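Local coordinates for ABC transporter binding protein AcbH (Actinoplanes, PDB 3OO8) that binds beta-D-galactopyranose as the extracellular solute receptor of a bacterial ABC transporter, at residues A[33-38]-A[85-90]; A[137-142]-A[298-303]; A[326-331]-A[340-345]. The protein carries 2 engineered substitutions. All blocks are in the same frame, centred on the assembly; numbering follows the deposited sequence.

Contact 1 of 3, residues A[33-38]-A[85-90]; sequences GSNYSD and LATWFA
T87 OG1 is gripped from the 33-38 side at two points: it accepts the backbone N-H of N35, with N35 N 3.0 Å from T87 OG1, and it gives a weak bond of 3.4 Å back to G33 O. The hydroxyl can serve both because chi1 of 50° sets it between T87's own backbone N and carbonyl carbon, while CG2 rests 3.8 Å from Y36 CE2. Just before T87 and N35 the two strands run parallel, G33 bridging to A86, as neighbours in the mixed sheet of this class 2 solute-binding fold. G33 N bonds L85 O at 2.9 Å, and T87 N bonds G33 O at 2.9 Å. With an alanine here in place of T87 the hydroxyl and the methyl beside the Y36 ring are gone, which would probably leave N35 N without its acceptor and open a gap at the ring. The turn after the strand is held locally by S34 OG, which takes the N-H of Y36 in an ST turn. N35 ND2 bonds OE1 of Q71, a residue that binds beta-D-galactose, and a water 3.0 Å from ND2 that donates in turn to W88 O. The Y36 hydroxyl bonds that of Y138.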
loop_
_atom_site.group_PDB
_atom_site.type_symbol
_atom_site.label_atom_id
_atom_site.label_comp_id
_atom_site.label_asym_id
_atom_site.label_seq_id
_atom_site.Cartn_x
_atom_site.Cartn_y
_atom_site.Cartn_z
ATOM N N GLY A 33 -13.751 15.421 8.675
ATOM C CA GLY A 33 -12.391 15.909 8.473
ATOM C C GLY A 33 -11.805 15.183 7.292
ATOM O O GLY A 33 -11.710 13.949 7.310
ATOM N N SER A 34 -11.433 15.936 6.258
ATOM C CA SER A 34 -10.944 15.349 5.033
ATOM C C SER A 34 -9.578 15.840 4.569
ATOM O O SER A 34 -9.355 17.040 4.444
ATOM C CB SER A 34 -11.972 15.569 3.911
ATOM O OG SER A 34 -11.459 15.151 2.654
ATOM N N ASN A 35 -8.688 14.899 4.290
ATOM C CA ASN A 35 -7.376 15.178 3.720
ATOM C C ASN A 35 -7.399 15.107 2.195
ATOM O O ASN A 35 -6.348 15.131 1.541
ATOM C CB ASN A 35 -6.335 14.231 4.344
ATOM C CG ASN A 35 -6.579 12.762 3.964
ATOM O OD1 ASN A 35 -7.394 12.489 3.094
ATOM N ND2 ASN A 35 -5.830 11.829 4.569
ATOM N N TYR A 36 -8.580 15.031 1.581
ATOM C CA TYR A 36 -8.644 15.029 0.114
ATOM C C TYR A 36 -8.594 16.476 -0.375
ATOM O O TYR A 36 -9.621 17.094 -0.645
ATOM C CB TYR A 36 -9.898 14.328 -0.417
ATOM C CG TYR A 36 -9.950 12.830 -0.165
ATOM C CD1 TYR A 36 -8.972 11.994 -0.661
ATOM C CD2 TYR A 36 -11.020 12.261 0.546
ATOM C CE1 TYR A 36 -9.016 10.642 -0.451
ATOM C CE2 TYR A 36 -11.089 10.878 0.759
ATOM C CZ TYR A 36 -10.075 10.088 0.266
ATOM O OH TYR A 36 -10.087 8.727 0.441
ATOM N N SER A 37 -7.387 17.008 -0.494
ATOM C CA SER A 37 -7.248 18.416 -0.873
ATOM C C SER A 37 -6.944 18.579 -2.370
ATOM O O SER A 37 -7.221 19.635 -2.935
ATOM C CB SER A 37 -6.185 19.105 0.009
ATOM O OG SER A 37 -4.903 18.510 -0.154
ATOM N N ASP A 38 -6.408 17.550 -3.023
ATOM C CA ASP A 38 -6.186 17.613 -4.485
ATOM C C ASP A 38 -7.538 17.735 -5.206
ATOM O O ASP A 38 -8.567 17.219 -4.742
ATOM C CB ASP A 38 -5.416 16.402 -5.022
ATOM C CG ASP A 38 -3.959 16.376 -4.601
ATOM O OD1 ASP A 38 -3.434 17.388 -4.099
ATOM O OD2 ASP A 38 -3.347 15.307 -4.770
ATOM N N LEU A 85 -16.308 12.306 11.822
ATOM C CA LEU A 85 -15.613 11.275 11.069
ATOM C C LEU A 85 -14.377 11.917 10.471
ATOM O O LEU A 85 -14.322 13.128 10.320
ATOM C CB LEU A 85 -16.488 10.806 9.884
ATOM C CG LEU A 85 -17.685 9.979 10.337
ATOM C CD1 LEU A 85 -18.569 9.520 9.180
ATOM C CD2 LEU A 85 -17.179 8.748 11.127
ATOM N N ALA A 86 -13.385 11.099 10.138
ATOM C CA ALA A 86 -12.210 11.602 9.436
ATOM C C ALA A 86 -11.572 10.613 8.461
ATOM O O ALA A 86 -11.688 9.418 8.589
ATOM C CB ALA A 86 -11.156 12.105 10.468
ATOM N N THR A 87 -10.911 11.138 7.454
ATOM C CA THR A 87 -10.127 10.320 6.580
ATOM C C THR A 87 -8.855 9.814 7.243
ATOM O O THR A 87 -8.144 10.583 7.880
ATOM C CB THR A 87 -9.636 11.180 5.416
ATOM O OG1 THR A 87 -9.034 12.392 5.910
ATOM C CG2 THR A 87 -10.818 11.541 4.498
ATOM N N TRP A 88 -8.549 8.533 7.077
ATOM C CA TRP A 88 -7.256 8.044 7.549
ATOM C C TRP A 88 -6.876 6.825 6.704
ATOM O O TRP A 88 -7.332 6.686 5.577
ATOM C CB TRP A 88 -7.260 7.757 9.077
ATOM C CG TRP A 88 -5.853 7.662 9.615
ATOM C CD1 TRP A 88 -5.259 6.576 10.209
ATOM C CD2 TRP A 88 -4.849 8.684 9.552
ATOM N NE1 TRP A 88 -3.949 6.867 10.508
ATOM C CE2 TRP A 88 -3.666 8.143 10.112
ATOM C CE3 TRP A 88 -4.823 9.992 9.058
ATOM C CZ2 TRP A 88 -2.468 8.874 10.182
ATOM C CZ3 TRP A 88 -3.618 10.735 9.161
ATOM C CH2 TRP A 88 -2.475 10.156 9.712
ATOM N N PHE A 89 -6.073 5.916 7.241
ATOM C CA PHE A 89 -5.672 4.740 6.450
ATOM C C PHE A 89 -5.139 3.667 7.392
ATOM O O PHE A 89 -4.775 3.950 8.545
ATOM C CB PHE A 89 -4.596 5.158 5.434
ATOM C CG PHE A 89 -3.517 6.036 6.022
ATOM C CD1 PHE A 89 -2.411 5.492 6.692
ATOM C CD2 PHE A 89 -3.597 7.413 5.887
ATOM C CE1 PHE A 89 -1.413 6.313 7.211
ATOM C CE2 PHE A 89 -2.618 8.229 6.417
ATOM C CZ PHE A 89 -1.539 7.692 7.083
ATOM N N ALA A 90 -5.104 2.435 6.901
ATOM C CA ALA A 90 -4.619 1.312 7.685
ATOM C C ALA A 90 -3.138 1.468 8.053
ATOM O O ALA A 90 -2.368 2.173 7.376
ATOM C CB ALA A 90 -4.883 -0.025 6.932
HETATM O O HOH W 1 -6.455 8.961 3.845
#

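Contact 2 of 3, residues A[137-142]-A[298-303]; sequences LYNYPW and APTDGF
Y138 OH donates to D301 OD2 at 2.6 Å, the shortest polar link between two antiparallel strands of the mixed sheet. The hydroxyl meets the anti lone pair of the carboxylate oxygen, and ring and carboxylate planes stand 67° apart. Y138 and D301 form a hydrogen-bonded pair: D301 N reaches Y138 O at 3.1 Å, while one step along, L137 N bonds D301 O at 2.9 Å. Further toward 142, side chains and CA-H...O contacts take over. N139 ND2 gives an almost in-plane N-H to T300 OG1 at 3.1 Å, and that hydroxyl donates in turn to A298 O. With CG of N139 between its backbone N and carbonyl carbon (chi1 55°), the amide runs alongside T300, pointing the same way. P299 lays CD over one face of the Y140 ring, 4.1 Å from its centroid, a CH-pi contact. At the other end L137 CD2 lies at the edge of the F303 ring. Around this, D301 OD1 makes a salt bridge to R373, a galactose-binding residue, so this carboxylate is shared between the tyrosine and the sugar site. T300 N is held by Q369 OE1, and W142, which also binds galactose, stacks on F370. W142 CD1 comes 4.1 Å from P299 CD, the two side chains crossing at about a right angle.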
loop_
_atom_site.group_PDB
_atom_site.type_symbol
_atom_site.label_atom_id
_atom_site.label_comp_id
_atom_site.label_asym_id
_atom_site.label_seq_id
_atom_site.Cartn_x
_atom_site.Cartn_y
_atom_site.Cartn_z
ATOM N N LEU A 137 -11.909 1.904 2.001
ATOM C CA LEU A 137 -12.586 2.305 0.757
ATOM C C LEU A 137 -11.904 1.725 -0.473
ATOM O O LEU A 137 -12.579 1.126 -1.314
ATOM C CB LEU A 137 -12.676 3.846 0.640
ATOM C CG LEU A 137 -13.673 4.297 -0.441
ATOM C CD1 LEU A 137 -15.116 3.912 -0.083
ATOM C CD2 LEU A 137 -13.523 5.815 -0.627
ATOM N N TYR A 138 -10.580 1.887 -0.604
ATOM C CA TYR A 138 -9.870 1.436 -1.805
ATOM C C TYR A 138 -8.392 1.194 -1.477
ATOM O O TYR A 138 -7.877 1.666 -0.461
ATOM C CB TYR A 138 -9.946 2.466 -2.966
ATOM C CG TYR A 138 -9.454 3.831 -2.530
ATOM C CD1 TYR A 138 -8.077 4.093 -2.438
ATOM C CD2 TYR A 138 -10.357 4.816 -2.102
ATOM C CE1 TYR A 138 -7.599 5.329 -1.937
ATOM C CE2 TYR A 138 -9.898 6.029 -1.570
ATOM C CZ TYR A 138 -8.533 6.274 -1.504
ATOM O OH TYR A 138 -8.114 7.469 -0.986
ATOM N N ASN A 139 -7.743 0.456 -2.360
ATOM C CA ASN A 139 -6.288 0.241 -2.308
ATOM C C ASN A 139 -5.710 0.109 -3.714
ATOM O O ASN A 139 -6.454 0.210 -4.700
ATOM C CB ASN A 139 -5.880 -0.876 -1.326
ATOM C CG ASN A 139 -6.572 -2.204 -1.581
ATOM O OD1 ASN A 139 -7.033 -2.494 -2.692
ATOM N ND2 ASN A 139 -6.629 -3.039 -0.531
ATOM N N TYR A 140 -4.403 -0.155 -3.829
ATOM C CA TYR A 140 -3.777 -0.400 -5.149
ATOM C C TYR A 140 -2.566 -1.285 -4.879
ATOM O O TYR A 140 -2.023 -1.264 -3.785
ATOM C CB TYR A 140 -3.357 0.907 -5.832
ATOM C CG TYR A 140 -2.251 1.600 -5.094
ATOM C CD1 TYR A 140 -0.918 1.310 -5.389
ATOM C CD2 TYR A 140 -2.536 2.529 -4.100
ATOM C CE1 TYR A 140 0.103 1.942 -4.682
ATOM C CE2 TYR A 140 -1.520 3.150 -3.405
ATOM C CZ TYR A 140 -0.220 2.847 -3.710
ATOM O OH TYR A 140 0.844 3.445 -3.036
ATOM N N PRO A 141 -2.116 -2.016 -5.899
ATOM C CA PRO A 141 -1.079 -3.031 -5.682
ATOM C C PRO A 141 0.354 -2.630 -6.004
ATOM O O PRO A 141 0.597 -1.747 -6.828
ATOM C CB PRO A 141 -1.508 -4.132 -6.652
ATOM C CG PRO A 141 -2.022 -3.309 -7.860
ATOM C CD PRO A 141 -2.757 -2.134 -7.229
ATOM N N TRP A 142 1.279 -3.296 -5.313
ATOM C CA TRP A 142 2.723 -3.236 -5.604
ATOM C C TRP A 142 3.052 -4.584 -6.234
ATOM O O TRP A 142 3.082 -5.605 -5.557
ATOM C CB TRP A 142 3.525 -3.034 -4.315
ATOM C CG TRP A 142 3.689 -1.589 -3.970
ATOM C CD1 TRP A 142 2.711 -0.696 -3.569
ATOM C CD2 TRP A 142 4.913 -0.856 -4.020
ATOM N NE1 TRP A 142 3.278 0.552 -3.349
ATOM C CE2 TRP A 142 4.614 0.480 -3.662
ATOM C CE3 TRP A 142 6.234 -1.205 -4.336
ATOM C CZ2 TRP A 142 5.606 1.463 -3.565
ATOM C CZ3 TRP A 142 7.223 -0.199 -4.274
ATOM C CH2 TRP A 142 6.890 1.099 -3.908
ATOM N N ALA A 298 -0.525 -3.326 -0.279
ATOM C CA ALA A 298 -1.633 -2.705 -1.025
ATOM C C ALA A 298 -2.175 -1.587 -0.142
ATOM O O ALA A 298 -3.131 -1.777 0.621
ATOM C CB ALA A 298 -2.706 -3.747 -1.384
ATOM N N PRO A 299 -1.546 -0.401 -0.187
ATOM C CA PRO A 299 -1.912 0.687 0.735
ATOM C C PRO A 299 -3.405 1.054 0.673
ATOM O O PRO A 299 -3.911 1.420 -0.393
ATOM C CB PRO A 299 -1.035 1.861 0.260
ATOM C CG PRO A 299 0.168 1.174 -0.358
ATOM C CD PRO A 299 -0.404 -0.039 -1.057
ATOM N N THR A 300 -4.082 0.955 1.825
ATOM C CA THR A 300 -5.526 1.033 1.899
ATOM C C THR A 300 -5.974 2.271 2.672
ATOM O O THR A 300 -5.642 2.470 3.864
ATOM C CB THR A 300 -6.089 -0.230 2.615
ATOM O OG1 THR A 300 -5.636 -1.412 1.932
ATOM C CG2 THR A 300 -7.621 -0.235 2.611
ATOM N N ASP A 301 -6.760 3.094 1.994
ATOM C CA ASP A 301 -7.282 4.316 2.582
ATOM C C ASP A 301 -8.693 4.059 3.123
ATOM O O ASP A 301 -9.421 3.233 2.567
ATOM C CB ASP A 301 -7.342 5.452 1.563
ATOM C CG ASP A 301 -5.965 5.986 1.181
ATOM O OD1 ASP A 301 -4.933 5.500 1.706
ATOM O OD2 ASP A 301 -5.895 6.885 0.306
ATOM N N GLY A 302 -9.085 4.778 4.165
ATOM C CA GLY A 302 -10.436 4.597 4.708
ATOM C C GLY A 302 -10.813 5.720 5.637
ATOM O O GLY A 302 -10.370 6.856 5.457
ATOM N N PHE A 303 -11.666 5.402 6.608
ATOM C CA PHE A 303 -12.238 6.420 7.491
ATOM C C PHE A 303 -12.305 5.902 8.908
ATOM O O PHE A 303 -12.440 4.692 9.129
ATOM C CB PHE A 303 -13.645 6.788 7.014
ATOM C CG PHE A 303 -13.650 7.192 5.576
ATOM C CD1 PHE A 303 -13.347 8.488 5.233
ATOM C CD2 PHE A 303 -13.889 6.242 4.574
ATOM C CE1 PHE A 303 -13.256 8.863 3.881
ATOM C CE2 PHE A 303 -13.820 6.600 3.209
ATOM C CZ PHE A 303 -13.521 7.923 2.867
#

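Contact 3 of 3, residues A[326-331]-A[340-345]; sequences EAEAAF and GLANGL
E328 reaches from its helix across the backbone of 340-342, laying its carboxylate against G340, L341 and A342. It joins helix 325-332 to the loop that follows strand 339-340, a helix-to-loop contact with its centre about 17 Å from the centre of the chain. It lies beside strand 134-147, which E328 touches through L137. CG sits beside the backbone N (chi1 -59°) and the chain beyond is extended (chi2 174°), which carries the carboxylate clear of the helix. There OE1 accepts the N-H of A342 through its syn lone pair, with E328 OE1 2.9 Å from A342 N and an N-H...O angle of 161°. The same oxygen lies 3.1 Å from G340 CA, and a CB at this glycine would probably run into it. A342 opens a type II beta turn that ends at L345, closed by the bond from L345 N to A342 O, and this turn brings the leucine back toward the helix. Its CD2 lies 3.8 Å from E328 CB, so one residue supplies both the polar and an apolar part of the contact. E328 also touches F117. Past the glutamate, A329 CB is 4.3 Å from L345 CD1.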
loop_
_atom_site.group_PDB
_atom_site.type_symbol
_atom_site.label_atom_id
_atom_site.label_comp_id
_atom_site.label_asym_id
_atom_site.label_seq_id
_atom_site.Cartn_x
_atom_site.Cartn_y
_atom_site.Cartn_z
ATOM N N GLU A 326 -21.457 0.283 -3.645
ATOM C CA GLU A 326 -21.932 1.453 -4.376
ATOM C C GLU A 326 -21.100 2.683 -4.045
ATOM O O GLU A 326 -20.769 3.468 -4.934
ATOM C CB GLU A 326 -23.409 1.733 -4.069
ATOM C CG GLU A 326 -24.344 0.708 -4.700
ATOM C CD GLU A 326 -24.481 -0.597 -3.908
ATOM O OE1 GLU A 326 -23.801 -0.828 -2.863
ATOM O OE2 GLU A 326 -25.310 -1.415 -4.360
ATOM N N ALA A 327 -20.738 2.823 -2.772
ATOM C CA ALA A 327 -19.968 3.984 -2.339
ATOM C C ALA A 327 -18.591 3.924 -3.012
ATOM O O ALA A 327 -18.069 4.928 -3.475
ATOM C CB ALA A 327 -19.836 4.050 -0.831
ATOM N N GLU A 328 -17.996 2.731 -3.028
ATOM C CA GLU A 328 -16.669 2.620 -3.648
ATOM C C GLU A 328 -16.730 2.932 -5.119
ATOM O O GLU A 328 -15.852 3.639 -5.632
ATOM C CB GLU A 328 -16.082 1.211 -3.421
ATOM C CG GLU A 328 -15.951 0.864 -1.936
ATOM C CD GLU A 328 -15.519 -0.579 -1.696
ATOM O OE1 GLU A 328 -15.264 -1.309 -2.657
ATOM O OE2 GLU A 328 -15.423 -1.003 -0.517
ATOM N N ALA A 329 -17.730 2.395 -5.825
ATOM C CA ALA A 329 -17.799 2.654 -7.267
ATOM C C ALA A 329 -17.998 4.141 -7.563
ATOM O O ALA A 329 -17.368 4.662 -8.477
ATOM C CB ALA A 329 -18.902 1.843 -7.913
ATOM N N ALA A 330 -18.836 4.799 -6.766
ATOM C CA ALA A 330 -19.097 6.240 -6.938
ATOM C C ALA A 330 -17.819 7.061 -6.755
ATOM O O ALA A 330 -17.427 7.832 -7.630
ATOM C CB ALA A 330 -20.165 6.693 -5.994
ATOM N N PHE A 331 -17.122 6.853 -5.641
ATOM C CA PHE A 331 -15.888 7.609 -5.384
ATOM C C PHE A 331 -14.832 7.380 -6.460
ATOM O O PHE A 331 -14.040 8.270 -6.831
ATOM C CB PHE A 331 -15.307 7.223 -4.014
ATOM C CG PHE A 331 -14.068 7.970 -3.680
ATOM C CD1 PHE A 331 -14.156 9.256 -3.175
ATOM C CD2 PHE A 331 -12.796 7.420 -3.905
ATOM C CE1 PHE A 331 -13.006 9.975 -2.872
ATOM C CE2 PHE A 331 -11.671 8.139 -3.601
ATOM C CZ PHE A 331 -11.765 9.414 -3.088
ATOM N N GLY A 340 -11.726 -0.632 -5.268
ATOM C CA GLY A 340 -12.530 -0.959 -4.085
ATOM C C GLY A 340 -12.208 -2.325 -3.475
ATOM O O GLY A 340 -11.827 -3.262 -4.186
ATOM N N LEU A 341 -12.446 -2.447 -2.168
ATOM C CA LEU A 341 -12.228 -3.720 -1.462
ATOM C C LEU A 341 -13.484 -4.574 -1.369
ATOM O O LEU A 341 -13.400 -5.747 -0.978
ATOM C CB LEU A 341 -11.708 -3.516 -0.028
ATOM C CG LEU A 341 -10.239 -3.134 0.112
ATOM C CD1 LEU A 341 -9.989 -1.677 -0.277
ATOM C CD2 LEU A 341 -9.803 -3.389 1.575
ATOM N N ALA A 342 -14.625 -4.018 -1.768
ATOM C CA ALA A 342 -15.871 -4.781 -1.645
ATOM C C ALA A 342 -15.852 -6.065 -2.484
ATOM O O ALA A 342 -15.422 -6.065 -3.645
ATOM C CB ALA A 342 -17.049 -3.900 -2.022
ATOM N N ASN A 343 -16.308 -7.170 -1.896
ATOM C CA ASN A 343 -16.303 -8.443 -2.646
ATOM C C ASN A 343 -17.123 -8.350 -3.945
ATOM O O ASN A 343 -18.258 -7.879 -3.926
ATOM C CB ASN A 343 -16.902 -9.578 -1.809
ATOM C CG ASN A 343 -15.991 -10.042 -0.705
ATOM O OD1 ASN A 343 -14.767 -9.902 -0.779
ATOM N ND2 ASN A 343 -16.584 -10.605 0.344
ATOM N N GLY A 344 -16.540 -8.796 -5.049
ATOM C CA GLY A 344 -17.251 -8.862 -6.322
ATOM C C GLY A 344 -17.466 -7.524 -7.004
ATOM O O GLY A 344 -18.219 -7.416 -7.983
ATOM N N LEU A 345 -16.806 -6.485 -6.516
ATOM C CA LEU A 345 -16.982 -5.212 -7.179
ATOM C C LEU A 345 -16.021 -5.038 -8.348
ATOM O O LEU A 345 -14.807 -5.021 -8.160
ATOM C CB LEU A 345 -16.854 -4.056 -6.173
ATOM C CG LEU A 345 -16.787 -2.711 -6.890
ATOM C CD1 LEU A 345 -18.062 -2.395 -7.684
ATOM C CD2 LEU A 345 -16.480 -1.589 -5.896
#

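In the fold
From the N terminus, contact 1 closes first, joining strand 30-34 to strand 85-89 around a mostly helical excursion. Contact 2 spans a far longer loop of 155 residues, bringing strand 134-147 against strand 301-304, and contact 3 closes a short connection of eight residues between helix 325-332 and the loop after strand 339-340. The three lie in series, none nested or crossed. They meet nonetheless in space: strand 85-89 neighbours strand 301-304 in the same sheet, where W88 O and G302 N probably bond, and F331 of the helix packs against Y36 of contact 1 and Y138 of contact 2, tying that helix to the sheet.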